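Local atomic coordinates of putative DD-carboxypeptidase TP_0574 (Treponema pallidum, PDB entry 1O75), a protein that binds penicillin, shows zinc-dependent carboxypeptidase activity on synthetic depsipeptide substrates, and may reduce the cross-linking of spirochaetal peptidoglycan. Residues Q66-E72 with K151-F157. The protein carries 2 engineered substitutions. Residues are numbered along the deposited sequence; the frame is centred on the assembly and turned at random.
Sequences QFQYAVE and KVHGMKF. With XE (xenon), chain G.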
# COMPACT_ATOMS: atom_id res chain seq x y z
N GLN B 66 -4.10 10.20 18.70
CA GLN B 66 -3.75 10.62 20.07
C GLN B 66 -2.74 11.74 20.11
O GLN B 66 -2.60 12.42 21.12
CB GLN B 66 -3.18 9.42 20.88
CG GLN B 66 -1.71 9.12 20.59
CD GLN B 66 -1.22 7.90 21.39
OE1 GLN B 66 -1.75 7.61 22.44
NE2 GLN B 66 -0.21 7.21 20.88
N PHE B 67 -2.03 11.94 19.01
CA PHE B 67 -1.04 13.00 19.00
C PHE B 67 -1.60 14.42 18.86
O PHE B 67 -1.25 15.31 19.64
CB PHE B 67 -0.03 12.71 17.89
CG PHE B 67 0.74 11.44 18.11
CD1 PHE B 67 1.80 11.41 19.02
CD2 PHE B 67 0.36 10.26 17.46
CE1 PHE B 67 2.49 10.21 19.27
CE2 PHE B 67 1.04 9.05 17.71
CZ PHE B 67 2.10 9.03 18.62
N GLN B 68 -2.46 14.64 17.86
CA GLN B 68 -3.01 15.97 17.61
C GLN B 68 -4.45 16.17 18.08
O GLN B 68 -4.91 17.32 18.16
CB GLN B 68 -2.96 16.27 16.10
CG GLN B 68 -1.59 16.67 15.59
CD GLN B 68 -1.32 18.12 15.82
OE1 GLN B 68 -0.57 18.42 16.85
NE2 GLN B 68 -1.80 18.99 15.07
N TYR B 69 -5.15 15.09 18.39
CA TYR B 69 -6.55 15.17 18.78
C TYR B 69 -6.86 14.76 20.22
O TYR B 69 -6.09 14.02 20.84
CB TYR B 69 -7.39 14.30 17.83
CG TYR B 69 -7.16 14.66 16.36
CD1 TYR B 69 -7.89 15.70 15.75
CD2 TYR B 69 -6.18 14.01 15.61
CE1 TYR B 69 -7.64 16.07 14.39
CE2 TYR B 69 -5.93 14.38 14.26
CZ TYR B 69 -6.66 15.41 13.68
OH TYR B 69 -6.38 15.80 12.39
N ALA B 70 -8.00 15.25 20.73
CA ALA B 70 -8.48 14.93 22.08
C ALA B 70 -9.25 13.63 21.88
O ALA B 70 -10.36 13.63 21.35
CB ALA B 70 -9.42 16.04 22.60
N VAL B 71 -8.65 12.53 22.30
CA VAL B 71 -9.24 11.21 22.07
C VAL B 71 -9.55 10.40 23.32
O VAL B 71 -8.80 10.45 24.29
CB VAL B 71 -8.27 10.35 21.24
CG1 VAL B 71 -8.85 8.92 21.02
CG2 VAL B 71 -7.95 11.05 19.92
N GLU B 72 -10.65 9.66 23.28
CA GLU B 72 -10.99 8.74 24.37
C GLU B 72 -11.22 7.39 23.72
O GLU B 72 -11.77 7.31 22.61
CB GLU B 72 -12.28 9.14 25.11
CG GLU B 72 -12.17 10.39 25.96
CD GLU B 72 -13.49 10.72 26.63
OE1 GLU B 72 -14.50 10.92 25.92
OE2 GLU B 72 -13.53 10.77 27.87
N LYS B 151 -13.56 7.91 20.59
CA LYS B 151 -14.36 9.13 20.53
C LYS B 151 -13.36 10.26 20.41
O LYS B 151 -12.46 10.38 21.25
CB LYS B 151 -15.19 9.25 21.81
CG LYS B 151 -16.10 10.47 21.88
CD LYS B 151 -16.97 10.43 23.12
CE LYS B 151 -17.52 11.82 23.46
NZ LYS B 151 -18.34 11.84 24.72
N VAL B 152 -13.48 11.06 19.35
CA VAL B 152 -12.59 12.18 19.12
C VAL B 152 -13.39 13.49 19.26
O VAL B 152 -14.38 13.68 18.55
CB VAL B 152 -11.97 12.07 17.72
CG1 VAL B 152 -10.85 13.12 17.57
CG2 VAL B 152 -11.42 10.64 17.52
N HIS B 153 -12.94 14.38 20.14
CA HIS B 153 -13.66 15.63 20.42
C HIS B 153 -13.23 16.86 19.65
O HIS B 153 -14.01 17.80 19.49
CB HIS B 153 -13.54 15.99 21.90
CG HIS B 153 -14.13 14.98 22.82
ND1 HIS B 153 -15.34 14.91 23.42
CD2 HIS B 153 -13.42 13.87 23.25
CE1 HIS B 153 -15.35 13.77 24.19
NE2 HIS B 153 -14.18 13.16 24.07
N GLY B 154 -11.97 16.86 19.23
CA GLY B 154 -11.42 18.00 18.54
C GLY B 154 -9.90 17.98 18.50
O GLY B 154 -9.27 16.93 18.61
N MET B 155 -9.33 19.17 18.37
CA MET B 155 -7.89 19.32 18.23
C MET B 155 -7.21 19.87 19.47
O MET B 155 -7.66 20.85 20.06
CB MET B 155 -7.62 20.20 17.00
CG MET B 155 -8.12 19.56 15.69
SD MET B 155 -8.54 20.81 14.47
CE MET B 155 -10.25 21.11 14.98
N LYS B 156 -6.12 19.23 19.87
CA LYS B 156 -5.41 19.66 21.07
C LYS B 156 -4.61 20.93 20.88
O LYS B 156 -4.52 21.74 21.80
CB LYS B 156 -4.46 18.55 21.57
CG LYS B 156 -5.17 17.33 22.14
CD LYS B 156 -4.18 16.38 22.85
CE LYS B 156 -3.14 15.83 21.90
NZ LYS B 156 -2.09 14.99 22.57
N PHE B 157 -4.05 21.13 19.69
CA PHE B 157 -3.22 22.29 19.39
C PHE B 157 -3.69 23.24 18.28
O PHE B 157 -3.31 23.11 17.11
CB PHE B 157 -1.78 21.82 19.09
CG PHE B 157 -1.24 20.84 20.09
CD1 PHE B 157 -0.97 21.23 21.40
CD2 PHE B 157 -1.04 19.50 19.74
CE1 PHE B 157 -0.52 20.29 22.36
CE2 PHE B 157 -0.59 18.56 20.68
CZ PHE B 157 -0.33 18.95 21.99
XE XE G . -15.07 6.02 23.65
O HOH W 1 -4.07 19.79 17.29
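Two antiparallel strands, 69-72 and 151-155, whose axes approach to 4.6 Å, pair with a beta bulge between them. At one end, Glu72 and Lys151 form a regular hydrogen-bonded pair, Glu72 N to Lys151 O and Lys151 N to Glu72 O, both 2.8 Å. Farther along, His153 N donates to Ala70 O (2.9 Å) and Ala70 N to Gly154 O (3.0 Å), so the single residue Ala70 faces two, His153 and Gly154. His153 takes up the extra residue with helix-like backbone angles (-95°/-26°), while Gly154 adopts 163°/-155°, which its lack of a side chain makes easy. Beyond the bulge, Tyr69 and Met155 form a non-hydrogen-bonded pair, followed by the bond from Lys156 N to Gln68 O (2.8 Å), where the chain turns a corner; a water also joins Gln68 O to Phe157 N.

Two side-chain hydrogen bonds supplement those of the backbone. His153 NE2 donates to Glu72 OE1 (2.9 Å), a His-carboxylate hydrogen bond between partly exposed residues. Long, flexible Lys156 reaches back to Gln66 O (NZ to O, 3.0 Å), its ammonium also bonding Ser108.

Apolar contacts are buried: branched Val71 and Val152 pair on one face (CG2 to CG2, 4.2 Å), and Tyr69 CB meets Val152 CG1 (3.7 Å) while Tyr69 CE1 meets Met155 CG (3.8 Å).

Xenon lies 3.7 Å from both Glu72 O and Lys151 CB, in a pocket completed by Leu74 and Met104. Within the large mixed sheet, strand 101-114 flanks 69-72, bonding Val71 through Ala107, whereas Val152 bonds Val53. Tyr17 and Tyr20 of helix 17-25 pack on Met155, and strand 255-262 receives Tyr69, whose hydroxyl bonds Asn256 O.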